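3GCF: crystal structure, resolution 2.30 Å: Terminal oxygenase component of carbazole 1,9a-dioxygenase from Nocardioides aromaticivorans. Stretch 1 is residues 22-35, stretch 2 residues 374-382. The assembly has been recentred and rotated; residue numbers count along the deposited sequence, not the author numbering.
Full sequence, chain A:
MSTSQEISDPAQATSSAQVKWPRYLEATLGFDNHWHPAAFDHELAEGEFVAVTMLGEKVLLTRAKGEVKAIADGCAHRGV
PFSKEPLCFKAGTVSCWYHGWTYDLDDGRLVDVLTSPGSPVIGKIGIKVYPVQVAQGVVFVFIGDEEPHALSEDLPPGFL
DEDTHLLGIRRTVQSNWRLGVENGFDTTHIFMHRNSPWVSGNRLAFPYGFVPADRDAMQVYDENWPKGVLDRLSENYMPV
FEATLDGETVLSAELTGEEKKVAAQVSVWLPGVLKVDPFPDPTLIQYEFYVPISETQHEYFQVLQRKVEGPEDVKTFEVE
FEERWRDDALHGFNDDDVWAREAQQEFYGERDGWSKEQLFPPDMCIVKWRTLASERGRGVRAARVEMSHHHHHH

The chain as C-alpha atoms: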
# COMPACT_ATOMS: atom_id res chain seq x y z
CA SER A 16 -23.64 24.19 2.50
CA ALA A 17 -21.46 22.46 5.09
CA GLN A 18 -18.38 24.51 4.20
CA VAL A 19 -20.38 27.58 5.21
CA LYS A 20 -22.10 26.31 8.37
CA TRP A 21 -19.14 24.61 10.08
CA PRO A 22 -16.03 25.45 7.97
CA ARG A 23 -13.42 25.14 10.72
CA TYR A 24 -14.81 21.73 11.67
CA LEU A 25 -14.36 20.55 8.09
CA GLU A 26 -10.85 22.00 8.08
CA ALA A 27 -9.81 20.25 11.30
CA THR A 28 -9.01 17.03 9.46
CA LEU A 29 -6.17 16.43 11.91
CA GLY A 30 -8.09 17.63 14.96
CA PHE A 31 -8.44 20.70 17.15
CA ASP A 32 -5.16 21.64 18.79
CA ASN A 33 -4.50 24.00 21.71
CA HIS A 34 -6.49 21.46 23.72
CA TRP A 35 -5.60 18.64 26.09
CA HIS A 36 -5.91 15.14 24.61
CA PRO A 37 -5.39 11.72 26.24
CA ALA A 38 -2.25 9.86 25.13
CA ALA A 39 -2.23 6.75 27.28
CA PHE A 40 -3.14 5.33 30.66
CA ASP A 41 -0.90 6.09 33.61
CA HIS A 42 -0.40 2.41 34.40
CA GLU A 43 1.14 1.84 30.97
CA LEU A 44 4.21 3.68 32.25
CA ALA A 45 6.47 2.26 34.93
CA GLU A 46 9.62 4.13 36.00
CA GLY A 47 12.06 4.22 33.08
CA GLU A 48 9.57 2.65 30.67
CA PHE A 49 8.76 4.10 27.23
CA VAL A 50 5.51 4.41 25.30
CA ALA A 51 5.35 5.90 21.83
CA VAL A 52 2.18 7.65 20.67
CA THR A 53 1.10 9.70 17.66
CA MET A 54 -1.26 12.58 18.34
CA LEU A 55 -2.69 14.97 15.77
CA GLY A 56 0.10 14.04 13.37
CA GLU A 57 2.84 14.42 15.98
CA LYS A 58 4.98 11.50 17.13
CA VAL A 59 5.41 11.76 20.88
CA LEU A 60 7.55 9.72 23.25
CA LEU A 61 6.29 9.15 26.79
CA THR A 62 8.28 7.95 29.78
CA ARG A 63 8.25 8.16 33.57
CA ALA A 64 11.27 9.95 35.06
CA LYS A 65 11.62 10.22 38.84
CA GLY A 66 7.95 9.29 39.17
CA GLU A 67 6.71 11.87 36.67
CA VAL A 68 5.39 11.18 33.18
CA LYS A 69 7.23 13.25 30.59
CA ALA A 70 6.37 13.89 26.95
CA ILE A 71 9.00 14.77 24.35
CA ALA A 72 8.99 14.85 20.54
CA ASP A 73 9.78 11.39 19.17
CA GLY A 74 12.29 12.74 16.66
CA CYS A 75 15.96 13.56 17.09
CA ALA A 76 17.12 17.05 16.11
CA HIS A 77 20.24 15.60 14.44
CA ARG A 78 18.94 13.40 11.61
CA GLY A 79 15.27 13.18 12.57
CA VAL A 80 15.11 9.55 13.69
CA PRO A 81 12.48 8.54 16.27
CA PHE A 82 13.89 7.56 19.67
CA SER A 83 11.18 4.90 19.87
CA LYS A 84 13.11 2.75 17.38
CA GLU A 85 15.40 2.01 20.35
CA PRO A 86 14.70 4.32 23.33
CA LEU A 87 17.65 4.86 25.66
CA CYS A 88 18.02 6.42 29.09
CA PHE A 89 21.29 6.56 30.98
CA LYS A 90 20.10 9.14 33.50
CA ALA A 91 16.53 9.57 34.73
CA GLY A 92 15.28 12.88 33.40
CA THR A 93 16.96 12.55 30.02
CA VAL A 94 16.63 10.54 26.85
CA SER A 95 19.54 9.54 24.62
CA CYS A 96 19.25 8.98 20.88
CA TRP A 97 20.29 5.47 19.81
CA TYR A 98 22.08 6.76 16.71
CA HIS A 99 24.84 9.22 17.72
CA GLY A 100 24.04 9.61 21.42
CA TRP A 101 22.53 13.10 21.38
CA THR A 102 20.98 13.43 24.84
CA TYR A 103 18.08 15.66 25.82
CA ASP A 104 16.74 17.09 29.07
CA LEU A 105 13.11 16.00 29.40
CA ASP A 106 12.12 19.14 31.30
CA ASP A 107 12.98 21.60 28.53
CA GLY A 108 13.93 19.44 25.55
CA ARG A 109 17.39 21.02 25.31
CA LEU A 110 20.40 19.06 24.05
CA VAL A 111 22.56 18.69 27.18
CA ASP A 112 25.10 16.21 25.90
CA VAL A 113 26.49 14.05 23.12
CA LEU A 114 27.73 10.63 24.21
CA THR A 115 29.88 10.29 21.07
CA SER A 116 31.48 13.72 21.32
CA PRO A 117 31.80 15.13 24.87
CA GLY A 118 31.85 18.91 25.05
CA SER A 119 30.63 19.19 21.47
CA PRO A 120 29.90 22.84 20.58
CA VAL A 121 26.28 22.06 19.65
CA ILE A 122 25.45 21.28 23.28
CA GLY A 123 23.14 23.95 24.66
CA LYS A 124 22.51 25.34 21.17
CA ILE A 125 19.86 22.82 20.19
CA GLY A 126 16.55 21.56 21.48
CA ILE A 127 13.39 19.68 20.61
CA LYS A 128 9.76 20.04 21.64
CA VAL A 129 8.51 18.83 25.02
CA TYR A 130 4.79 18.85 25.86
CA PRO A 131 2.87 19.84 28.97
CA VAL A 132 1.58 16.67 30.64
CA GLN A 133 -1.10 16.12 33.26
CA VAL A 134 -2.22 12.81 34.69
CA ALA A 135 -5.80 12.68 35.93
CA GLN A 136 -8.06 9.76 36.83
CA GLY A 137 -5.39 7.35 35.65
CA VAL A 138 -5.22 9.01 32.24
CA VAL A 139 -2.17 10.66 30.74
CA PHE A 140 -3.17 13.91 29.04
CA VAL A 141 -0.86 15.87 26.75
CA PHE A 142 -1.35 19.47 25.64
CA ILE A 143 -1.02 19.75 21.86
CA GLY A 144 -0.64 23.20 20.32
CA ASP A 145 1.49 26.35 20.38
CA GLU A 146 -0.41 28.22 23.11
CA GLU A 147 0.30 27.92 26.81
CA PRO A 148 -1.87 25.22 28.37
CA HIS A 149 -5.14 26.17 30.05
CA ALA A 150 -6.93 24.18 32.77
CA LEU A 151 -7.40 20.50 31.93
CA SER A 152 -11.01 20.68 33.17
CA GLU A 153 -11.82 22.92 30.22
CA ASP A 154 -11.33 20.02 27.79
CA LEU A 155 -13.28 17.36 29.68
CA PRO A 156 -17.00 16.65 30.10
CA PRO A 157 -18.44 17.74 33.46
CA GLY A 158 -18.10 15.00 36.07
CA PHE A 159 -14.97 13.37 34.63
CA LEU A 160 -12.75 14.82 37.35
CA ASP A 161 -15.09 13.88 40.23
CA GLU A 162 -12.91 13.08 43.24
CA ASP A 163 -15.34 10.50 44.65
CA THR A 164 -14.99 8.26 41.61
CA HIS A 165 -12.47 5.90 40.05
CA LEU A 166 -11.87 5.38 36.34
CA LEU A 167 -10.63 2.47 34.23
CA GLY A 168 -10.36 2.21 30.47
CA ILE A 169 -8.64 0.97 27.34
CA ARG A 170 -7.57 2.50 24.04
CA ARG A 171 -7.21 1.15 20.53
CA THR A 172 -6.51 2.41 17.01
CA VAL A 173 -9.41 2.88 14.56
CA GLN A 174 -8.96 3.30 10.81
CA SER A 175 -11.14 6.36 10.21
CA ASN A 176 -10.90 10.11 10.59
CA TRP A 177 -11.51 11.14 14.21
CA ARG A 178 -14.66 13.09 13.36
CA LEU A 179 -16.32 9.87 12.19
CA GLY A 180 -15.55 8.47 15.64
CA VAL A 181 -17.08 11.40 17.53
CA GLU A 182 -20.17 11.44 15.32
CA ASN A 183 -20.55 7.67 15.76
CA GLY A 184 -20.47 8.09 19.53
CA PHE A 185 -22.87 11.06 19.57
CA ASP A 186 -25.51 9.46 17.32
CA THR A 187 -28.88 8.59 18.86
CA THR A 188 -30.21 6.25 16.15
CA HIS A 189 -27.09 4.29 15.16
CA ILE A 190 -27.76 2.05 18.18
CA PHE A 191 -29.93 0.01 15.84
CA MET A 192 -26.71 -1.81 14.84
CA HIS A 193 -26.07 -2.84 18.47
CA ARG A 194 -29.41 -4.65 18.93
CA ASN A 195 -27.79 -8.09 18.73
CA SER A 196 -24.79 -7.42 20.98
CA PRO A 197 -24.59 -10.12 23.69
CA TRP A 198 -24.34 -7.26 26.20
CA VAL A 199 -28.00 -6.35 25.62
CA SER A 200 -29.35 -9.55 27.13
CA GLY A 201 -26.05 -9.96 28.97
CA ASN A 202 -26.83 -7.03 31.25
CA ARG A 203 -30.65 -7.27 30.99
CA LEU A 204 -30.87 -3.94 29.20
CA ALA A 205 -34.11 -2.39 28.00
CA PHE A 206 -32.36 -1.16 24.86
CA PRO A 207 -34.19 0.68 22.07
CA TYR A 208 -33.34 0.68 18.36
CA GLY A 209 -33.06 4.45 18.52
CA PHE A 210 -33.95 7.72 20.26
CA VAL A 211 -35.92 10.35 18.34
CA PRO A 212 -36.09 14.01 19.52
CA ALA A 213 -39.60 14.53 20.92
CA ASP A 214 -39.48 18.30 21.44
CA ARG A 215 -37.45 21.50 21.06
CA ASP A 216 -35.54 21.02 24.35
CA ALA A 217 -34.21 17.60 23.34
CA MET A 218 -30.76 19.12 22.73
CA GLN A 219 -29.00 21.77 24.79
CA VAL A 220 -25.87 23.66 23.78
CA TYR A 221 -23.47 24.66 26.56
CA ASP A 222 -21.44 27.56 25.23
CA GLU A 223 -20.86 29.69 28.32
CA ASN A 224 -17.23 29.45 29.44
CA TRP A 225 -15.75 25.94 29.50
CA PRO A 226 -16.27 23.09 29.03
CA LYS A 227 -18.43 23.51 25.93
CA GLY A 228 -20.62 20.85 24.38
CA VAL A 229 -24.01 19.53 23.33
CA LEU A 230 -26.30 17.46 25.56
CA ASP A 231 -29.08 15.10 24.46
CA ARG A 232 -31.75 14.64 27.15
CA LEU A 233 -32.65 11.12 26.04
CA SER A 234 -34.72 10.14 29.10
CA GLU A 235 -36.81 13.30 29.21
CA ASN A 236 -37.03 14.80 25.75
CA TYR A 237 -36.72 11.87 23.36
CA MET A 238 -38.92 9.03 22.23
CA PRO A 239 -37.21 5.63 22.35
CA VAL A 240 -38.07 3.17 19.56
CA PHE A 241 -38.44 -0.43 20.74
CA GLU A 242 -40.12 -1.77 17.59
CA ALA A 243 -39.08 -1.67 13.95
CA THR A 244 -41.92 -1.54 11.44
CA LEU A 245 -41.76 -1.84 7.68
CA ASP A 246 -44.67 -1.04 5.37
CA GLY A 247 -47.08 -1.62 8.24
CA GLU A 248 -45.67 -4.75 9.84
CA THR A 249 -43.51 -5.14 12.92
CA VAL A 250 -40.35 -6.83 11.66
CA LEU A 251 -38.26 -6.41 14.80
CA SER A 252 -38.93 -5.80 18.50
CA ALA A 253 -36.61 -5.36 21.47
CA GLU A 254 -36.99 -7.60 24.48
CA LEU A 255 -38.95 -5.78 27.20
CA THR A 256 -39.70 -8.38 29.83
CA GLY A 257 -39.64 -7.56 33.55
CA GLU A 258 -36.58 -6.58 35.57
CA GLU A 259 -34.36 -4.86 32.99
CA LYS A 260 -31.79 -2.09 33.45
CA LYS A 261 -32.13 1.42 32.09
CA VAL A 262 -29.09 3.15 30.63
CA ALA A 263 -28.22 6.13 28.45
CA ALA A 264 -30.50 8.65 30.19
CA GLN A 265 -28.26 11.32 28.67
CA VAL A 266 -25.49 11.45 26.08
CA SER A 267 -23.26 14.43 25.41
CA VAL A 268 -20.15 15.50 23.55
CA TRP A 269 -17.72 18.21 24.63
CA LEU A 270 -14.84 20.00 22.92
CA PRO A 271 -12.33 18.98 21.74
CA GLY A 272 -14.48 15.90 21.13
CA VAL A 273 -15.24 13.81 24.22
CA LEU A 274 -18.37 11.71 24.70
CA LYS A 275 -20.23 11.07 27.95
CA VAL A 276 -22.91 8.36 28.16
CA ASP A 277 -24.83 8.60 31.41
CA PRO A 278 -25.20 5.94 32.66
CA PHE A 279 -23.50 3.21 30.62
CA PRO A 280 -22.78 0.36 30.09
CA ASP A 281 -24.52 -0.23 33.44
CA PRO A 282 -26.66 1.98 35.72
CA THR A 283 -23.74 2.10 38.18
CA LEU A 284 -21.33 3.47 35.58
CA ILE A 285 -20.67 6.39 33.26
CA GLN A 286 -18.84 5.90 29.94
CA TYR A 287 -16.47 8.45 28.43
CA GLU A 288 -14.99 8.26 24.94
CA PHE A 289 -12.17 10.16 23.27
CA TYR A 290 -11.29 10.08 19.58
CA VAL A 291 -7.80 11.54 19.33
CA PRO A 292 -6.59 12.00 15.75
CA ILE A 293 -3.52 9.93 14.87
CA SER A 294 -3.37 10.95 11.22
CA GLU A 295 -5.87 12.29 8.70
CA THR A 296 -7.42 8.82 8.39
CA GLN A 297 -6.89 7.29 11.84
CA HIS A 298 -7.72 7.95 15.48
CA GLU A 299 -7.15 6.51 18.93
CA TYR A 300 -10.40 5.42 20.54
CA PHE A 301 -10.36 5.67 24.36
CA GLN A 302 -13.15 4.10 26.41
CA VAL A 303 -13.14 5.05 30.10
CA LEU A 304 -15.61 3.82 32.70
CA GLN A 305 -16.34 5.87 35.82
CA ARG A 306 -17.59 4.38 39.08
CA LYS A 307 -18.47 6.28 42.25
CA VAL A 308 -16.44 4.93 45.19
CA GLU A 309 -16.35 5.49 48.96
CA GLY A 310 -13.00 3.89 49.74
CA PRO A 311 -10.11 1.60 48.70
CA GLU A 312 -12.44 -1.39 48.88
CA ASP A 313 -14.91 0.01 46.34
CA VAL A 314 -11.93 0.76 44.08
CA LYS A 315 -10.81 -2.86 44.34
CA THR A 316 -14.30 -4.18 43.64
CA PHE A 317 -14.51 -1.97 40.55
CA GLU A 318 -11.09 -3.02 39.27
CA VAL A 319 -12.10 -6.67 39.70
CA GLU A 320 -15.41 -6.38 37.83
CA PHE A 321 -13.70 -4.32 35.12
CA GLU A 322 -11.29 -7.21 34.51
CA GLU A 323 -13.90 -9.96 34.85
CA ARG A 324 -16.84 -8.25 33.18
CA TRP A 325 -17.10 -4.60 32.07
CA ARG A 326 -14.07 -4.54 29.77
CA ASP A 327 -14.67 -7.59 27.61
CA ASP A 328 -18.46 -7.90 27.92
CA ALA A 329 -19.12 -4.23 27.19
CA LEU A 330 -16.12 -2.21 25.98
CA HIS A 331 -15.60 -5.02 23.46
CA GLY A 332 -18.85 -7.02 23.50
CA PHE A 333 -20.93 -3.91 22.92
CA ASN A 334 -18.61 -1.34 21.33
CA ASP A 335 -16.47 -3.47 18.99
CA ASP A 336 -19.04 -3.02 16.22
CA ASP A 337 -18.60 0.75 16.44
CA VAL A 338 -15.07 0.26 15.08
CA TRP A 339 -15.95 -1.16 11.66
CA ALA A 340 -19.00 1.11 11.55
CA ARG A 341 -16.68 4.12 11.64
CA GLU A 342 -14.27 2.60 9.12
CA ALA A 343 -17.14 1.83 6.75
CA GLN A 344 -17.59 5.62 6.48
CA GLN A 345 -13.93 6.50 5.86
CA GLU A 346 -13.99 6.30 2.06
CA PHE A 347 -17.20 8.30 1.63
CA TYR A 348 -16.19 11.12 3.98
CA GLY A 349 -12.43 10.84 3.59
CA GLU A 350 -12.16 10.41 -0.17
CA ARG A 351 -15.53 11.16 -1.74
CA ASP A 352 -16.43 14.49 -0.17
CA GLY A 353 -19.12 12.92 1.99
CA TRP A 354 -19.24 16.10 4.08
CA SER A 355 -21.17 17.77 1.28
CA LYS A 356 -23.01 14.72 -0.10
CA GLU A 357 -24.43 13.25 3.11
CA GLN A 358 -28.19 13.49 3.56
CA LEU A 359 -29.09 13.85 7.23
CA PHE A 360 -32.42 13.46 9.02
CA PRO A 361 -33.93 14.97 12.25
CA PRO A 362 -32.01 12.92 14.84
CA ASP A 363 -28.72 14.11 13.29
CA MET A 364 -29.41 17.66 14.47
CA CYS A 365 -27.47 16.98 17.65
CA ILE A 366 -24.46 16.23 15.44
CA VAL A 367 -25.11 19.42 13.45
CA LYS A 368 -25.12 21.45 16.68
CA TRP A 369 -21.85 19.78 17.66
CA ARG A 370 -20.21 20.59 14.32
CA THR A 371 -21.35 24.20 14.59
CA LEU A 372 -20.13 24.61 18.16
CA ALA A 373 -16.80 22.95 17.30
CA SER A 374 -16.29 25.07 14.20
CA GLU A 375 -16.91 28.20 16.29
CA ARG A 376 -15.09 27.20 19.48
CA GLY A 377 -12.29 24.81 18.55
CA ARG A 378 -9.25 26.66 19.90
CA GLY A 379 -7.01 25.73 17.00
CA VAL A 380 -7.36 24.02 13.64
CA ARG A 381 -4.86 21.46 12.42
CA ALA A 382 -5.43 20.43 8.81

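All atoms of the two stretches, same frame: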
# COMPACT_ATOMS: atom_id res chain seq x y z
N PRO A 22 -17.30 25.46 8.72
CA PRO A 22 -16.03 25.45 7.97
C PRO A 22 -14.79 25.00 8.74
O PRO A 22 -14.01 24.20 8.23
CB PRO A 22 -15.91 26.89 7.48
CG PRO A 22 -16.59 27.67 8.57
CD PRO A 22 -17.82 26.84 8.82
N ARG A 23 -14.60 25.51 9.95
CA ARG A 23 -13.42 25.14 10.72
C ARG A 23 -13.46 23.69 11.19
O ARG A 23 -12.41 23.09 11.48
CB ARG A 23 -13.25 26.08 11.91
CG ARG A 23 -12.87 27.51 11.50
CD ARG A 23 -11.88 28.08 12.49
NE ARG A 23 -12.39 27.91 13.83
CZ ARG A 23 -11.64 27.71 14.91
NH1 ARG A 23 -10.32 27.66 14.83
NH2 ARG A 23 -12.24 27.55 16.08
N TYR A 24 -14.66 23.12 11.27
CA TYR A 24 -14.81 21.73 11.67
C TYR A 24 -14.37 20.86 10.49
O TYR A 24 -13.72 19.83 10.67
CB TYR A 24 -16.27 21.43 12.01
CG TYR A 24 -16.52 20.00 12.41
CD1 TYR A 24 -16.09 19.51 13.65
CD2 TYR A 24 -17.20 19.12 11.57
CE1 TYR A 24 -16.35 18.20 14.03
CE2 TYR A 24 -17.46 17.81 11.94
CZ TYR A 24 -17.04 17.36 13.17
OH TYR A 24 -17.35 16.07 13.56
N LEU A 25 -14.73 21.29 9.29
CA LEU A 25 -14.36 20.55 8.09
C LEU A 25 -12.87 20.67 7.82
O LEU A 25 -12.27 19.78 7.21
CB LEU A 25 -15.13 21.06 6.87
CG LEU A 25 -16.65 20.89 6.88
CD1 LEU A 25 -17.17 21.14 5.48
CD2 LEU A 25 -17.02 19.48 7.34
N GLU A 26 -12.27 21.76 8.27
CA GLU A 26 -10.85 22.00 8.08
C GLU A 26 -9.99 21.22 9.06
O GLU A 26 -8.85 20.86 8.75
CB GLU A 26 -10.53 23.49 8.22
CG GLU A 26 -11.03 24.36 7.09
CD GLU A 26 -11.06 25.83 7.47
OE1 GLU A 26 -10.10 26.30 8.11
OE2 GLU A 26 -12.05 26.52 7.12
N ALA A 27 -10.54 20.96 10.25
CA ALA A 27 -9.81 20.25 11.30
C ALA A 27 -9.67 18.75 11.04
O ALA A 27 -9.95 17.92 11.90
CB ALA A 27 -10.51 20.49 12.64
N THR A 28 -9.21 18.42 9.85
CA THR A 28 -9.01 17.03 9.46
C THR A 28 -8.11 16.30 10.45
O THR A 28 -8.31 15.12 10.74
CB THR A 28 -8.35 16.95 8.07
OG1 THR A 28 -9.11 17.72 7.13
CG2 THR A 28 -8.29 15.51 7.60
N LEU A 29 -7.13 17.01 10.98
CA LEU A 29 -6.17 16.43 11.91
C LEU A 29 -6.47 16.80 13.36
O LEU A 29 -5.61 16.65 14.23
CB LEU A 29 -4.75 16.86 11.50
CG LEU A 29 -3.54 15.97 11.78
CD1 LEU A 29 -3.84 14.53 11.41
CD2 LEU A 29 -2.35 16.49 10.97
N GLY A 30 -7.68 17.29 13.61
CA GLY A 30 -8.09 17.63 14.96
C GLY A 30 -8.00 19.08 15.39
O GLY A 30 -7.52 19.94 14.64
N PHE A 31 -8.49 19.36 16.59
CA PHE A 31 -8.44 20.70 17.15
C PHE A 31 -7.29 20.73 18.14
O PHE A 31 -7.28 19.99 19.12
CB PHE A 31 -9.74 21.03 17.89
CG PHE A 31 -10.90 21.35 16.99
CD1 PHE A 31 -10.86 22.48 16.16
CD2 PHE A 31 -12.02 20.54 16.95
CE1 PHE A 31 -11.93 22.78 15.31
CE2 PHE A 31 -13.09 20.83 16.10
CZ PHE A 31 -13.05 21.96 15.28
N ASP A 32 -6.29 21.56 17.87
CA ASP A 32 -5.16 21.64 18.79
C ASP A 32 -5.36 22.81 19.75
O ASP A 32 -6.36 23.54 19.66
CB ASP A 32 -3.83 21.72 18.03
CG ASP A 32 -3.71 22.94 17.15
OD1 ASP A 32 -4.73 23.39 16.59
OD2 ASP A 32 -2.58 23.44 17.01
N ASN A 33 -4.41 22.99 20.66
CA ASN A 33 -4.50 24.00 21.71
C ASN A 33 -5.58 23.49 22.66
O ASN A 33 -6.39 24.25 23.19
CB ASN A 33 -4.85 25.38 21.14
CG ASN A 33 -3.64 26.08 20.54
OD1 ASN A 33 -2.52 25.93 21.04
ND2 ASN A 33 -3.85 26.85 19.49
N HIS A 34 -5.57 22.17 22.85
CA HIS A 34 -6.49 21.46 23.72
C HIS A 34 -5.73 20.28 24.32
O HIS A 34 -4.74 19.82 23.76
CB HIS A 34 -7.68 20.88 22.93
CG HIS A 34 -8.72 21.88 22.56
ND1 HIS A 34 -9.64 22.38 23.46
CD2 HIS A 34 -9.01 22.46 21.37
CE1 HIS A 34 -10.45 23.22 22.84
NE2 HIS A 34 -10.09 23.29 21.57
N TRP A 35 -6.20 19.81 25.47
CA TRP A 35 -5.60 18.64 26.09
C TRP A 35 -6.23 17.43 25.40
O TRP A 35 -7.41 17.46 25.03
CB TRP A 35 -5.93 18.58 27.58
CG TRP A 35 -5.23 19.59 28.43
CD1 TRP A 35 -5.70 20.81 28.83
CD2 TRP A 35 -3.94 19.45 29.03
NE1 TRP A 35 -4.79 21.44 29.64
CE2 TRP A 35 -3.69 20.62 29.78
CE3 TRP A 35 -2.96 18.44 29.01
CZ2 TRP A 35 -2.50 20.82 30.50
CZ3 TRP A 35 -1.78 18.63 29.72
CH2 TRP A 35 -1.56 19.81 30.46
N SER A 374 -16.82 24.18 15.21
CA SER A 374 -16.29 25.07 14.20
C SER A 374 -16.08 26.46 14.79
O SER A 374 -15.10 27.14 14.47
CB SER A 374 -17.25 25.14 13.01
OG SER A 374 -16.78 26.03 12.01
N GLU A 375 -16.99 26.88 15.66
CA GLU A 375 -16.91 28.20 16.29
C GLU A 375 -16.02 28.27 17.52
O GLU A 375 -15.45 29.32 17.81
CB GLU A 375 -18.30 28.69 16.70
CG GLU A 375 -19.37 28.60 15.63
CD GLU A 375 -20.75 28.99 16.15
OE1 GLU A 375 -21.08 28.60 17.30
OE2 GLU A 375 -21.50 29.67 15.41
N ARG A 376 -15.88 27.17 18.25
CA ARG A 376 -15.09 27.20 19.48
C ARG A 376 -13.79 26.40 19.53
O ARG A 376 -13.04 26.54 20.49
CB ARG A 376 -15.98 26.79 20.66
CG ARG A 376 -17.27 27.58 20.76
CD ARG A 376 -17.04 29.01 21.22
NE ARG A 376 -18.28 29.77 21.20
CZ ARG A 376 -18.43 30.98 21.73
NH1 ARG A 376 -17.41 31.58 22.35
NH2 ARG A 376 -19.60 31.60 21.64
N GLY A 377 -13.54 25.56 18.53
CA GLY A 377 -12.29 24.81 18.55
C GLY A 377 -11.18 25.83 18.68
O GLY A 377 -11.10 26.75 17.89
N ARG A 378 -10.32 25.69 19.69
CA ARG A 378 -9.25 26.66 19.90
C ARG A 378 -8.23 26.78 18.77
O ARG A 378 -7.71 27.86 18.52
CB ARG A 378 -8.51 26.37 21.21
CG ARG A 378 -9.28 26.78 22.46
CD ARG A 378 -8.58 26.21 23.67
NE ARG A 378 -9.30 26.43 24.92
CZ ARG A 378 -9.18 27.52 25.67
NH1 ARG A 378 -8.37 28.51 25.29
NH2 ARG A 378 -9.84 27.61 26.81
N GLY A 379 -7.96 25.67 18.09
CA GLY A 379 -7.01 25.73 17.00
C GLY A 379 -7.30 24.65 15.98
O GLY A 379 -7.68 23.54 16.33
N VAL A 380 -7.12 24.98 14.70
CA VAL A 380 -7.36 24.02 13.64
C VAL A 380 -6.07 23.45 13.08
O VAL A 380 -5.14 24.19 12.75
CB VAL A 380 -8.16 24.65 12.48
CG1 VAL A 380 -8.25 23.68 11.31
CG2 VAL A 380 -9.56 25.03 12.96
N ARG A 381 -6.02 22.13 12.98
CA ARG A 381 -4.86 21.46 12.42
C ARG A 381 -5.37 20.65 11.23
O ARG A 381 -6.11 19.68 11.40
CB ARG A 381 -4.21 20.55 13.47
CG ARG A 381 -2.92 19.92 12.99
CD ARG A 381 -2.14 19.30 14.14
NE ARG A 381 -1.56 20.31 15.03
CZ ARG A 381 -0.72 20.02 16.01
NH1 ARG A 381 -0.37 18.76 16.24
NH2 ARG A 381 -0.23 20.99 16.78
N ALA A 382 -4.99 21.08 10.03
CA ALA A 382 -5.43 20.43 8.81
C ALA A 382 -4.44 19.40 8.29
O ALA A 382 -3.31 19.35 8.80
CB ALA A 382 -5.70 21.48 7.73
O HOH W 1 -3.71 25.86 15.13
O HOH W 2 -2.16 23.99 13.89

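Residues 22-35 and 374-382, whose touching residues are at least 343 positions apart in sequence, bury 1002 Å² between them, and Ser374, Arg381 and Arg23 have the most area covered. The backbones run antiparallel from Leu29 to Asp32: Leu29 N donates to Arg381 O (2.9 Å, 139°), Arg381 N to Gly30 O (3.1 Å, 147°) and Asp32 N to Gly379 O (2.9 Å, 132°). The type I turn from Ala27 to Gly30 leads into this pairing, and its last two residues, Leu29 and Gly30, already bond to Arg381; phi/psi of 98/175 at Gly30 would jam a CB against the preceding carbonyl.

Ser374 lies against the helix of the first stretch, its CA 4.4 Å from the CA of Tyr24. Arg23 engages it through side chain and backbone: NE donates to Ser374 O (2.9 Å, 153°), which lies near the guanidinium plane, and the Arg23 backbone N makes a weak bond to Ser374 OG (3.0 Å, 134°). The position of Arg23 NH2 is less certain, because it sits too close to a neighbour in the model. Arg23 NH1 also approaches Val380 CG2 at 3.3 Å, while Val380 CG1 packs on Ala27 CB at 4.1 Å.

Arg381 adds charge to its backbone bonds. Its NH2 forms a salt bridge with Asp32 OD2, whose hydrogen bond is weak (3.4 Å, 137°), and Asp32 CB lies over one face of the guanidinium. Two waters lie within hydrogen-bonding reach of both Asp32 and Val380: water 1 is 3.0 Å from Asp32 OD1 and 3.2 Å from Val380 O, and water 2 is 3.2 Å from Asp32 OD2 and 3.2 Å from Val380 O.

Between these anchors, glycine permits close approach. Gly377 CA lies over the Phe31 ring, 4.0 Å from its centroid and 25° off the normal; an ideal CB there would come within 2.2 Å of Phe31 CD1. Next to it, Arg378 N donates to His34 NE2 (3.1 Å, 166°), so this nitrogen is the acceptor, while Arg378 CD sits over the same imidazole, 3.9 Å from the centroid.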